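Local coordinates for Non-ribosomal peptide synthetase (Streptomyces halstedii, PDB 3WV4), which is a non-ribosomal peptide synthetase domain of the AMP-binding enzyme family, within the ANL clan, at residues Ile98-Pro103 / Val109-Gly114; Val123-Gly128 / Ser136-Ala141; Leu198-Gly203 / Gly400-Pro405; Met241-Asp246 / Tyr250-Ser255; Thr343-Ile348 / Met421-Gly426. All coordinates share one frame; numbering follows the deposited sequence.

In the fold
Contacts 1, 2, 4 and 5 are buried; contact 3 is only partly so. Contact 4 lies deepest, its centre about 4 Å from the centre of the chain. Contacts 1 and 2 hold helices against one parallel sheet from opposite faces, purely through aliphatic groups; strands 97-101 and 121-124 are neighbours in it. Contact 4 adds one backbone hydrogen bond across it, in the first turn of a helix, with side-chain bonds inside each segment. Contact 3 rests on an indole face, with D140 of contact 2 as its polar neighbour. Contact 5 is again mainly aliphatic, but belongs to the large mixed sheet and touches contact 3 through E344 and Y401 and contact 4 through K346 and D246.

Contact 1. Residues Ile98-Pro103 / Val109-Gly114; sequences IVVQLP and VAVFYG
V111 pushes a single methyl, CG1, into the angle between two strand side chains, I98 and V100. The nearer partner is V100, whose CG2 lies 3.9 Å from V111 CG1 as the two valines slide past each other in opposite directions. I98 comes in at a slant instead, and its CD1 ends 4.1 Å from the same V111 CG1. V111 CG1 lies anti to the backbone N (chi1 173°), which points it at the strand. I98 is less usual: its CG1 sits between the backbone N and the carbonyl carbon (chi1 66°), and with chi2 extended the chain runs straight out to the helix. This is the first half of a beta-alpha-beta unit: strand 97-101, helix 106-116 packed on one face of the sheet, then strand 121-124 back alongside the first strand in parallel. On the other face of the sheet V99 packs against L125, and Q101 NE2 is hydrogen-bonded to N126 O. The helix has neighbours of its own. V111 also leans on F83 of helix 73-89, while F112 and Y113 turn to helices 47-57 and 246-258. F112 CD2 sits over the centre of the Y113 ring, 4.1 Å above its plane.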
# COMPACT_ATOMS: atom_id res chain seq x y z
N ILE A 98 -1.47 14.81 -8.40
CA ILE A 98 -2.08 14.21 -9.57
C ILE A 98 -3.00 13.09 -9.11
O ILE A 98 -2.65 12.32 -8.23
CB ILE A 98 -1.06 13.67 -10.58
CG1 ILE A 98 -0.24 12.50 -10.03
CG2 ILE A 98 -0.12 14.80 -10.99
CD1 ILE A 98 0.71 11.93 -11.06
N VAL A 99 -4.19 13.06 -9.68
CA VAL A 99 -5.13 12.02 -9.44
C VAL A 99 -5.07 10.98 -10.53
O VAL A 99 -5.06 11.31 -11.73
CB VAL A 99 -6.57 12.56 -9.43
CG1 VAL A 99 -7.55 11.41 -9.51
CG2 VAL A 99 -6.82 13.34 -8.16
N VAL A 100 -5.08 9.72 -10.12
CA VAL A 100 -4.75 8.63 -10.97
C VAL A 100 -5.77 7.55 -10.71
O VAL A 100 -5.94 7.12 -9.55
CB VAL A 100 -3.34 8.09 -10.60
CG1 VAL A 100 -2.98 6.92 -11.48
CG2 VAL A 100 -2.30 9.19 -10.75
N GLN A 101 -6.47 7.16 -11.77
CA GLN A 101 -7.50 6.12 -11.69
C GLN A 101 -7.19 5.04 -12.69
O GLN A 101 -7.62 5.09 -13.85
CB GLN A 101 -8.89 6.68 -11.99
CG GLN A 101 -10.00 5.68 -11.70
CD GLN A 101 -11.38 6.22 -12.01
OE1 GLN A 101 -11.60 6.77 -13.08
NE2 GLN A 101 -12.32 6.03 -11.09
N LEU A 102 -6.45 4.06 -12.23
CA LEU A 102 -5.89 3.06 -13.09
C LEU A 102 -5.95 1.72 -12.44
O LEU A 102 -5.94 1.63 -11.21
CB LEU A 102 -4.41 3.38 -13.36
CG LEU A 102 -4.05 4.60 -14.17
CD1 LEU A 102 -2.55 4.62 -14.33
CD2 LEU A 102 -4.70 4.51 -15.53
N PRO A 103 -5.99 0.67 -13.28
CA PRO A 103 -5.98 -0.67 -12.78
C PRO A 103 -4.55 -1.11 -12.41
O PRO A 103 -3.63 -0.30 -12.45
CB PRO A 103 -6.48 -1.50 -13.99
CG PRO A 103 -5.94 -0.73 -15.16
CD PRO A 103 -6.02 0.72 -14.75
N VAL A 109 2.59 1.79 -11.55
CA VAL A 109 3.71 1.77 -10.60
C VAL A 109 4.78 2.79 -11.05
O VAL A 109 5.45 3.44 -10.22
CB VAL A 109 4.31 0.35 -10.53
CG1 VAL A 109 5.46 0.29 -9.53
CG2 VAL A 109 3.23 -0.64 -10.10
N ALA A 110 4.90 2.94 -12.38
CA ALA A 110 5.75 3.94 -12.98
C ALA A 110 5.23 5.34 -12.74
O ALA A 110 6.03 6.26 -12.47
CB ALA A 110 5.92 3.67 -14.49
N VAL A 111 3.90 5.51 -12.78
CA VAL A 111 3.28 6.79 -12.44
C VAL A 111 3.58 7.14 -10.98
O VAL A 111 4.03 8.23 -10.65
CB VAL A 111 1.78 6.78 -12.71
CG1 VAL A 111 1.15 8.05 -12.19
CG2 VAL A 111 1.51 6.65 -14.20
N PHE A 112 3.40 6.17 -10.11
CA PHE A 112 3.68 6.35 -8.70
C PHE A 112 5.13 6.78 -8.47
O PHE A 112 5.43 7.82 -7.89
CB PHE A 112 3.34 5.04 -7.99
CG PHE A 112 3.73 5.02 -6.57
CD1 PHE A 112 3.37 6.05 -5.75
CD2 PHE A 112 4.53 4.01 -6.06
CE1 PHE A 112 3.74 6.04 -4.41
CE2 PHE A 112 4.95 4.02 -4.75
CZ PHE A 112 4.54 5.02 -3.92
N TYR A 113 6.06 5.99 -8.95
CA TYR A 113 7.47 6.30 -8.69
C TYR A 113 7.95 7.57 -9.38
O TYR A 113 8.72 8.36 -8.77
CB TYR A 113 8.35 5.13 -9.05
CG TYR A 113 8.39 4.03 -7.98
CD1 TYR A 113 8.72 4.32 -6.64
CD2 TYR A 113 8.11 2.72 -8.30
CE1 TYR A 113 8.73 3.33 -5.66
CE2 TYR A 113 8.11 1.74 -7.32
CZ TYR A 113 8.43 2.07 -6.01
OH TYR A 113 8.50 1.09 -5.07
N GLY A 114 7.49 7.79 -10.62
CA GLY A 114 7.95 8.96 -11.37
C GLY A 114 7.47 10.21 -10.67
O GLY A 114 8.17 11.24 -10.62

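Contact 2. Residues Val123-Gly128 / Ser136-Ala141; sequences VPLNPG and SVIADA
Helix 131-141 is the connection of a beta-alpha-beta crossover: it leaves strand 121-124, passes over strand 97-101 and leads into strand 145-148. The tight part of the contact is a short row of aliphatic groups along its sheet-facing side. V123 comes first, with CG1 4.1 Å from A141 CB; the small alanine brings the helix end near the strand, the two CA atoms being 7.5 Å apart. Further on, L125 and V137 reach toward each other tip to tip, L125 CD1 stopping 4.0 Å from V137 CG1. V99 of the neighbouring strand 97-101 closes the row on the sheet side, touching V123 and A141, and Y200 covers V123, V137 and A141 from the side of strand 195-200. The loose part begins right after L125. There the chain runs through N126, P127 and G128, all open to solvent and well clear of the helix, and A139 faces outward on the helix in the same way. No hydrogen bond joins the two segments. L125 has an unusual second torsion (chi2 30°), which spreads its methyls over two neighbouring helix residues: while CD1 meets the valine, CD2 lies 4.3 Å from I138 CG1.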
# COMPACT_ATOMS: atom_id res chain seq x y z
N VAL A 123 -2.31 10.50 -5.95
CA VAL A 123 -3.68 10.38 -5.38
C VAL A 123 -4.43 9.32 -6.16
O VAL A 123 -5.10 9.61 -7.12
CB VAL A 123 -4.46 11.70 -5.48
CG1 VAL A 123 -5.73 11.65 -4.62
CG2 VAL A 123 -3.62 12.87 -5.03
N PRO A 124 -4.26 8.06 -5.78
CA PRO A 124 -4.87 6.96 -6.51
C PRO A 124 -6.34 6.76 -6.16
O PRO A 124 -6.70 6.86 -4.97
CB PRO A 124 -4.08 5.76 -6.02
CG PRO A 124 -3.67 6.12 -4.61
CD PRO A 124 -3.51 7.60 -4.59
N LEU A 125 -7.16 6.48 -7.19
CA LEU A 125 -8.62 6.20 -7.04
C LEU A 125 -8.99 4.86 -7.67
O LEU A 125 -8.41 4.46 -8.70
CB LEU A 125 -9.45 7.30 -7.71
CG LEU A 125 -9.76 8.58 -6.92
CD1 LEU A 125 -8.72 8.96 -5.91
CD2 LEU A 125 -10.09 9.78 -7.80
N ASN A 126 -9.96 4.17 -7.06
CA ASN A 126 -10.48 2.89 -7.57
C ASN A 126 -11.36 3.12 -8.79
O ASN A 126 -12.07 4.11 -8.87
CB ASN A 126 -11.26 2.06 -6.52
CG ASN A 126 -11.43 2.80 -5.20
OD1 ASN A 126 -10.44 3.12 -4.58
ND2 ASN A 126 -12.68 3.05 -4.77
N PRO A 127 -11.27 2.21 -9.76
CA PRO A 127 -12.17 2.34 -10.88
C PRO A 127 -13.56 2.10 -10.31
O PRO A 127 -13.67 1.61 -9.19
CB PRO A 127 -11.71 1.24 -11.83
CG PRO A 127 -10.22 1.12 -11.57
CD PRO A 127 -10.08 1.39 -10.09
N GLY A 128 -14.62 2.49 -11.00
CA GLY A 128 -15.98 2.25 -10.47
C GLY A 128 -16.59 3.25 -9.49
O GLY A 128 -17.70 3.05 -9.03
N SER A 136 -16.28 15.22 -5.83
CA SER A 136 -15.97 15.62 -4.45
C SER A 136 -14.50 15.33 -4.11
O SER A 136 -13.78 16.18 -3.59
CB SER A 136 -16.90 14.88 -3.48
OG SER A 136 -16.49 15.07 -2.14
N VAL A 137 -14.07 14.12 -4.42
CA VAL A 137 -12.72 13.64 -4.06
C VAL A 137 -11.68 14.42 -4.88
O VAL A 137 -10.72 14.97 -4.32
CB VAL A 137 -12.61 12.11 -4.26
CG1 VAL A 137 -11.17 11.63 -4.14
CG2 VAL A 137 -13.46 11.40 -3.22
N ILE A 138 -11.94 14.57 -6.17
CA ILE A 138 -11.02 15.29 -7.03
C ILE A 138 -10.85 16.73 -6.61
O ILE A 138 -9.73 17.21 -6.48
CB ILE A 138 -11.45 15.19 -8.50
CG1 ILE A 138 -11.29 13.73 -8.93
CG2 ILE A 138 -10.65 16.15 -9.39
CD1 ILE A 138 -11.59 13.45 -10.37
N ALA A 139 -11.97 17.41 -6.34
CA ALA A 139 -11.92 18.78 -5.82
C ALA A 139 -11.26 18.82 -4.44
O ALA A 139 -10.52 19.74 -4.14
CB ALA A 139 -13.33 19.41 -5.72
N ASP A 140 -11.52 17.85 -3.58
CA ASP A 140 -10.79 17.88 -2.29
C ASP A 140 -9.25 17.73 -2.55
O ASP A 140 -8.44 18.45 -1.95
CB ASP A 140 -11.27 16.79 -1.36
CG ASP A 140 -10.66 16.92 0.03
OD1 ASP A 140 -11.10 17.84 0.72
OD2 ASP A 140 -9.74 16.12 0.41
N ALA A 141 -8.86 16.87 -3.50
CA ALA A 141 -7.43 16.64 -3.80
C ALA A 141 -6.83 17.82 -4.46
O ALA A 141 -5.59 18.08 -4.34
CB ALA A 141 -7.27 15.44 -4.70

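Contact 3. Residues Leu198-Gly203 / Gly400-Pro405; sequences LIYTSG and GYWRAP
Strand 195-200 ends at Y200 and runs into the T201-S202-G203 loop, the start of the serine-, threonine- and glycine-rich signature of ANL enzymes, and the 400-405 loop closes over the strand end with a tryptophan. W402 presents one face of its indole to L198. The leucine CD1 sits above the five-membered ring, 3.6 Å from its centroid and only 10° off the ring normal, a clear CH-pi contact. The second methyl, L198 CD2, reaches the six-membered half, 4.0 Å from W402 CE3. What swings the indole out over the leucine is its first torsion, with CG trans to the backbone N (chi1 170°). On the opposite face lies its own neighbour: R403 CG stands 3.7 Å above the ring plane, and the guanidinium continues along the face and lays one of its own faces over W402 CZ2. The indole is thus sandwiched between leucine and arginine. R403 NH1 also forms a salt bridge with D142. Y200 touches the ring obliquely, its OH 3.8 Å from W402 CD1. The polar ends of both aromatic residues turn to one helix residue, D140: OD2 is hydrogen-bonded to Y200 OH, while W402 NE1 gives its N-H to the backbone O. A type II turn from Y401 to A404 then brings the chain to the N-cap of helix 405-411. W402 also shares a backbone hydrogen bond with A210. Strands 195-200 and 210-214 run antiparallel, joined by the glycine-rich loop that is a signature of ANL enzymes.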
# COMPACT_ATOMS: atom_id res chain seq x y z
N LEU A 198 -1.75 10.70 -1.12
CA LEU A 198 -3.01 10.92 -0.41
C LEU A 198 -3.85 9.71 -0.56
O LEU A 198 -4.12 9.26 -1.67
CB LEU A 198 -3.84 12.11 -0.97
CG LEU A 198 -3.21 13.51 -0.99
CD1 LEU A 198 -4.27 14.55 -1.33
CD2 LEU A 198 -2.53 13.87 0.35
N ILE A 199 -4.27 9.16 0.55
CA ILE A 199 -5.08 7.96 0.49
C ILE A 199 -6.46 8.31 0.95
O ILE A 199 -6.66 8.54 2.15
CB ILE A 199 -4.57 6.88 1.43
CG1 ILE A 199 -3.19 6.40 1.03
CG2 ILE A 199 -5.55 5.71 1.47
CD1 ILE A 199 -3.19 5.56 -0.25
N TYR A 200 -7.43 8.31 0.04
CA TYR A 200 -8.80 8.65 0.42
C TYR A 200 -9.43 7.47 1.12
O TYR A 200 -9.52 6.41 0.56
CB TYR A 200 -9.59 9.13 -0.82
CG TYR A 200 -9.36 10.60 -1.02
CD1 TYR A 200 -10.13 11.53 -0.36
CD2 TYR A 200 -8.32 11.07 -1.82
CE1 TYR A 200 -9.90 12.90 -0.52
CE2 TYR A 200 -8.08 12.42 -1.96
CZ TYR A 200 -8.89 13.34 -1.32
OH TYR A 200 -8.65 14.68 -1.43
N THR A 201 -9.84 7.66 2.37
CA THR A 201 -10.57 6.61 3.15
C THR A 201 -12.13 6.80 3.20
O THR A 201 -12.88 5.90 3.52
CB THR A 201 -10.08 6.64 4.61
OG1 THR A 201 -10.27 7.97 5.13
CG2 THR A 201 -8.60 6.30 4.66
N SER A 202 -12.61 7.97 2.81
CA SER A 202 -14.06 8.24 2.87
C SER A 202 -14.88 7.55 1.75
O SER A 202 -14.52 7.54 0.60
CB SER A 202 -14.26 9.71 2.77
OG SER A 202 -13.48 10.25 1.74
N GLY A 203 -16.01 6.99 2.14
CA GLY A 203 -16.92 6.38 1.19
C GLY A 203 -17.83 7.43 0.52
O GLY A 203 -17.76 8.65 0.79
N GLY A 400 -1.73 13.42 9.25
CA GLY A 400 -3.06 13.98 9.39
C GLY A 400 -3.87 13.72 8.12
O GLY A 400 -3.45 12.95 7.25
N TYR A 401 -5.05 14.36 8.04
CA TYR A 401 -5.89 14.30 6.88
C TYR A 401 -5.64 15.51 6.00
O TYR A 401 -5.36 16.58 6.50
CB TYR A 401 -7.36 14.26 7.30
CG TYR A 401 -7.67 13.10 8.22
CD1 TYR A 401 -7.60 11.79 7.77
CD2 TYR A 401 -8.00 13.32 9.55
CE1 TYR A 401 -7.88 10.72 8.61
CE2 TYR A 401 -8.28 12.26 10.41
CZ TYR A 401 -8.22 10.95 9.93
OH TYR A 401 -8.47 9.88 10.79
N TRP A 402 -5.74 15.34 4.69
CA TRP A 402 -5.42 16.41 3.77
C TRP A 402 -6.42 17.61 3.95
O TRP A 402 -7.63 17.43 3.82
CB TRP A 402 -5.47 15.85 2.37
CG TRP A 402 -5.40 16.82 1.25
CD1 TRP A 402 -6.40 17.12 0.38
CD2 TRP A 402 -4.28 17.61 0.88
NE1 TRP A 402 -5.96 18.03 -0.56
CE2 TRP A 402 -4.68 18.38 -0.24
CE3 TRP A 402 -2.97 17.73 1.35
CZ2 TRP A 402 -3.81 19.26 -0.89
CZ3 TRP A 402 -2.10 18.63 0.71
CH2 TRP A 402 -2.54 19.39 -0.40
N ARG A 403 -5.87 18.79 4.28
CA ARG A 403 -6.62 20.05 4.40
C ARG A 403 -7.88 19.96 5.27
O ARG A 403 -8.93 20.49 4.91
CB ARG A 403 -6.99 20.58 3.01
CG ARG A 403 -5.76 20.91 2.19
CD ARG A 403 -6.12 21.68 0.94
NE ARG A 403 -4.94 22.10 0.20
CZ ARG A 403 -4.96 22.51 -1.07
NH1 ARG A 403 -6.08 22.55 -1.76
NH2 ARG A 403 -3.84 22.86 -1.64
N ALA A 404 -7.75 19.28 6.40
CA ALA A 404 -8.86 19.13 7.31
C ALA A 404 -8.32 19.18 8.73
O ALA A 404 -8.32 18.18 9.42
CB ALA A 404 -9.58 17.81 7.05
N PRO A 405 -7.83 20.36 9.17
CA PRO A 405 -7.17 20.47 10.50
C PRO A 405 -8.05 20.03 11.68
O PRO A 405 -7.57 19.42 12.62
CB PRO A 405 -6.83 21.96 10.61
CG PRO A 405 -6.91 22.50 9.22
CD PRO A 405 -7.93 21.66 8.50

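Contact 4. Residues Met241-Asp246 / Tyr250-Ser255; sequences MSVSWD and YKVLIS
Two valine torsions set up the apolar half of the contact. V243 has CG1 trans to its carbonyl carbon (chi1 -60°), whereas V252 has CG1 trans to the amide nitrogen (chi1 175°), which turns its CG2 toward the loop. V243 CG1 and V252 CG2 then meet at 3.8 Å, the side chains crossing at about a right angle. The polar half is the first turn of helix 246-258. W245 is the N-cap, and Y250 N gives its hydrogen to D246 O at 3.1 Å with an N-H...O angle of 152°, arriving well above the carbonyl plane. K346 NZ is a second partner of this oxygen. The tyrosine ring comes up to the same atom edge-on, Y250 CD2 being 3.1 Å from D246 O, and L253 CD1 covers one face of the ring.

The loop before the helix has bonds of its own: a type I turn runs from S242 to W245, and S242 OG accepts from S244 N, 3.1 Å away, in an ST turn. Further along the helix, S255 OG reaches K251 O at 2.6 Å while S255 N bonds to the other face of that carbonyl. N104 holds the loop through M241 O and V243 N. V252 packs on V109 and Y113 of helix 106-116 and on L262 of strand 261-264, V243 lies on L264 of that strand, and Y250 leans on I218 of helix 215-229.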
# COMPACT_ATOMS: atom_id res chain seq x y z
N MET A 241 -4.86 -7.51 -4.89
CA MET A 241 -5.33 -6.26 -4.34
C MET A 241 -4.92 -5.11 -5.20
O MET A 241 -3.83 -5.13 -5.79
CB MET A 241 -4.75 -5.98 -2.95
CG MET A 241 -5.63 -6.44 -1.79
SD MET A 241 -5.62 -8.20 -1.52
CE MET A 241 -3.88 -8.47 -1.83
N SER A 242 -5.76 -4.09 -5.20
CA SER A 242 -5.51 -2.90 -5.95
C SER A 242 -4.36 -2.10 -5.39
O SER A 242 -4.29 -1.82 -4.17
CB SER A 242 -6.76 -2.02 -5.99
OG SER A 242 -6.42 -0.79 -6.62
N VAL A 243 -3.47 -1.69 -6.28
CA VAL A 243 -2.34 -0.84 -5.85
C VAL A 243 -2.74 0.61 -5.58
O VAL A 243 -1.89 1.44 -5.26
CB VAL A 243 -1.16 -0.94 -6.83
CG1 VAL A 243 -0.68 -2.38 -6.90
CG2 VAL A 243 -1.51 -0.42 -8.21
N SER A 244 -4.04 0.89 -5.69
CA SER A 244 -4.69 2.15 -5.27
C SER A 244 -5.23 2.12 -3.84
O SER A 244 -5.71 3.11 -3.32
CB SER A 244 -5.92 2.40 -6.15
OG SER A 244 -5.57 2.33 -7.53
N TRP A 245 -5.23 0.94 -3.24
CA TRP A 245 -5.54 0.73 -1.85
C TRP A 245 -4.14 0.59 -1.19
O TRP A 245 -3.19 0.07 -1.79
CB TRP A 245 -6.43 -0.52 -1.78
CG TRP A 245 -6.66 -1.16 -0.43
CD1 TRP A 245 -6.46 -0.61 0.81
CD2 TRP A 245 -7.21 -2.47 -0.20
NE1 TRP A 245 -6.80 -1.51 1.79
CE2 TRP A 245 -7.27 -2.66 1.21
CE3 TRP A 245 -7.64 -3.51 -1.04
CZ2 TRP A 245 -7.75 -3.83 1.80
CZ3 TRP A 245 -8.11 -4.68 -0.46
CH2 TRP A 245 -8.16 -4.83 0.96
N ASP A 246 -3.96 1.17 -0.02
CA ASP A 246 -2.66 1.13 0.61
C ASP A 246 -2.15 -0.32 0.83
O ASP A 246 -0.94 -0.57 0.94
CB ASP A 246 -2.64 2.00 1.89
CG ASP A 246 -3.51 1.47 3.01
OD1 ASP A 246 -4.20 0.44 2.82
OD2 ASP A 246 -3.48 2.11 4.11
N TYR A 250 1.71 -0.99 -0.70
CA TYR A 250 2.83 -1.37 0.13
C TYR A 250 3.41 -2.68 -0.29
O TYR A 250 4.54 -3.03 0.09
CB TYR A 250 2.48 -1.41 1.61
CG TYR A 250 2.57 -0.06 2.26
CD1 TYR A 250 3.61 0.27 3.06
CD2 TYR A 250 1.59 0.88 2.01
CE1 TYR A 250 3.66 1.50 3.68
CE2 TYR A 250 1.62 2.13 2.59
CZ TYR A 250 2.66 2.45 3.43
OH TYR A 250 2.71 3.69 4.01
N LYS A 251 2.65 -3.42 -1.07
CA LYS A 251 3.23 -4.59 -1.67
C LYS A 251 4.13 -4.15 -2.82
O LYS A 251 5.17 -4.74 -3.02
CB LYS A 251 2.15 -5.68 -1.94
CG LYS A 251 1.59 -6.36 -0.61
CD LYS A 251 2.29 -6.08 0.86
CE LYS A 251 1.46 -5.24 1.88
NZ LYS A 251 1.40 -5.55 3.41
N VAL A 252 3.80 -3.05 -3.49
CA VAL A 252 4.73 -2.43 -4.48
C VAL A 252 6.00 -1.94 -3.75
O VAL A 252 7.12 -2.20 -4.19
CB VAL A 252 4.12 -1.19 -5.16
CG1 VAL A 252 5.14 -0.51 -6.07
CG2 VAL A 252 2.87 -1.55 -5.93
N LEU A 253 5.82 -1.27 -2.61
CA LEU A 253 6.98 -0.74 -1.87
C LEU A 253 7.85 -1.80 -1.29
O LEU A 253 9.11 -1.75 -1.40
CB LEU A 253 6.53 0.19 -0.76
CG LEU A 253 5.75 1.40 -1.28
CD1 LEU A 253 4.91 2.04 -0.16
CD2 LEU A 253 6.72 2.37 -1.85
N ILE A 254 7.24 -2.79 -0.65
CA ILE A 254 8.01 -3.81 -0.00
C ILE A 254 8.72 -4.71 -1.04
O ILE A 254 9.89 -5.12 -0.82
CB ILE A 254 7.17 -4.62 0.96
CG1 ILE A 254 6.79 -3.72 2.14
CG2 ILE A 254 7.93 -5.86 1.41
CD1 ILE A 254 5.60 -4.17 2.91
N SER A 255 8.06 -5.04 -2.14
CA SER A 255 8.75 -5.77 -3.20
C SER A 255 9.92 -4.98 -3.63
O SER A 255 10.99 -5.49 -3.79
CB SER A 255 7.89 -6.10 -4.42
OG SER A 255 6.67 -6.64 -4.00

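Contact 5. Residues Thr343-Ile348 / Met421-Gly426; sequences TECKRI and MRLHTG
The loop leaves the 3-10 segment 343-344, where E344 is nearest L423 of strand 422-425 (CA atoms 7.7 Å apart), and then makes a gamma turn at K346, closed by R347 N to C345 O at 2.7 Å. L423 is the main side chain of the contact. Its CG lies trans to the amide nitrogen (chi1 171°), which drives the leucine fork in between two loop residues. L423 CD1 rests 3.7 Å from E344 CB, where the two side chains cross at about a right angle. The other prong, L423 CD2, lies 3.8 Å from C345 SG and also touches the glutamate CB. Only the root of E344 takes part: its chain bends at chi2 (79°) and carries the carboxylate away, to where OE2 is hydrogen-bonded to Y401 OH. A smaller second patch lies further on, I348 CD1 meeting T425 CG2 tip to tip at 4.0 Å. T425 turns its polar atom elsewhere, OG1 being bonded to I390 O and to the amide of D427.

Both segments carry recognisable ANL signatures. E344 ends the Y340-G-Q-T-E sequence, and T425-G426-D427 is the TGD sequence; Q342 NE2 bonds to T425 O and ties the two together. The chain turns a corner at G426, on leaving strand 422-425 for strand 427-431. Strand 388-393 pairs with both of these strands, and I348 rests on its V392; K346 and R347 reach helices 215-229 and 246-258.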
# COMPACT_ATOMS: atom_id res chain seq x y z
N THR A 343 -5.37 3.14 8.08
CA THR A 343 -4.72 4.00 7.12
C THR A 343 -3.93 5.15 7.73
O THR A 343 -2.81 5.47 7.27
CB THR A 343 -5.77 4.53 6.13
OG1 THR A 343 -6.45 3.44 5.52
CG2 THR A 343 -5.09 5.30 5.06
N GLU A 344 -4.42 5.65 8.87
CA GLU A 344 -3.80 6.77 9.58
C GLU A 344 -2.35 6.54 10.01
O GLU A 344 -1.56 7.51 10.21
CB GLU A 344 -4.67 7.13 10.80
CG GLU A 344 -5.95 7.90 10.49
CD GLU A 344 -7.12 7.05 9.97
OE1 GLU A 344 -6.99 5.86 9.60
OE2 GLU A 344 -8.21 7.63 9.86
N CYS A 345 -1.93 5.28 10.08
CA CYS A 345 -0.49 4.97 10.30
C CYS A 345 0.02 3.73 9.54
O CYS A 345 0.99 3.09 9.92
CB CYS A 345 -0.29 4.79 11.79
SG CYS A 345 -1.07 3.37 12.50
N LYS A 346 -0.67 3.39 8.47
CA LYS A 346 -0.49 2.16 7.68
C LYS A 346 -0.83 0.91 8.42
O LYS A 346 -1.69 0.15 7.95
CB LYS A 346 0.88 2.07 7.05
CG LYS A 346 1.13 0.81 6.28
CD LYS A 346 0.02 0.30 5.36
CE LYS A 346 0.44 -1.03 4.70
NZ LYS A 346 -0.51 -1.61 3.68
N ARG A 347 -0.11 0.62 9.52
CA ARG A 347 -0.31 -0.62 10.22
C ARG A 347 0.08 -0.49 11.68
O ARG A 347 0.95 0.33 12.05
CB ARG A 347 0.42 -1.77 9.50
CG ARG A 347 0.02 -3.12 10.01
CD ARG A 347 0.33 -4.28 9.08
NE ARG A 347 -0.50 -4.21 7.89
CZ ARG A 347 -0.06 -4.48 6.66
NH1 ARG A 347 1.19 -4.92 6.46
NH2 ARG A 347 -0.90 -4.42 5.63
N ILE A 348 -0.57 -1.26 12.50
CA ILE A 348 -0.39 -1.12 13.94
C ILE A 348 0.33 -2.28 14.57
O ILE A 348 1.24 -2.07 15.41
CB ILE A 348 -1.75 -0.95 14.64
CG1 ILE A 348 -2.23 0.42 14.19
CG2 ILE A 348 -1.60 -1.03 16.16
CD1 ILE A 348 -3.65 0.86 14.47
N MET A 421 1.72 13.74 17.38
CA MET A 421 2.52 12.57 17.63
C MET A 421 1.77 11.38 18.23
O MET A 421 2.36 10.34 18.31
CB MET A 421 3.75 12.95 18.51
CG MET A 421 3.41 13.30 19.97
SD MET A 421 4.75 13.97 20.99
CE MET A 421 4.91 15.66 20.41
N ARG A 422 0.50 11.48 18.65
CA ARG A 422 -0.21 10.29 19.14
C ARG A 422 -1.49 10.06 18.40
O ARG A 422 -2.37 10.92 18.38
CB ARG A 422 -0.49 10.35 20.64
CG ARG A 422 -1.48 9.29 21.13
CD ARG A 422 -1.12 8.71 22.49
NE ARG A 422 -0.44 9.67 23.34
CZ ARG A 422 0.49 9.36 24.25
NH1 ARG A 422 0.84 8.09 24.43
NH2 ARG A 422 1.06 10.32 24.97
N LEU A 423 -1.58 8.91 17.73
CA LEU A 423 -2.79 8.58 16.99
C LEU A 423 -3.76 7.89 17.90
O LEU A 423 -3.43 6.88 18.50
CB LEU A 423 -2.50 7.65 15.81
CG LEU A 423 -3.71 7.07 15.10
CD1 LEU A 423 -4.42 8.18 14.35
CD2 LEU A 423 -3.31 5.89 14.21
N HIS A 424 -4.98 8.41 17.96
CA HIS A 424 -6.07 7.80 18.70
C HIS A 424 -6.96 7.10 17.71
O HIS A 424 -7.58 7.75 16.87
CB HIS A 424 -6.86 8.89 19.46
CG HIS A 424 -6.09 9.52 20.58
ND1 HIS A 424 -6.38 9.27 21.91
CD2 HIS A 424 -5.04 10.37 20.57
CE1 HIS A 424 -5.53 9.94 22.67
NE2 HIS A 424 -4.71 10.61 21.88
N THR A 425 -7.04 5.78 17.80
CA THR A 425 -7.64 5.00 16.74
C THR A 425 -9.17 4.90 16.79
O THR A 425 -9.80 4.51 15.80
CB THR A 425 -7.16 3.54 16.81
OG1 THR A 425 -7.67 2.95 18.01
CG2 THR A 425 -5.60 3.46 16.78
N GLY A 426 -9.75 5.14 17.96
CA GLY A 426 -11.17 4.90 18.15
C GLY A 426 -11.47 3.43 18.27
O GLY A 426 -12.61 3.03 18.30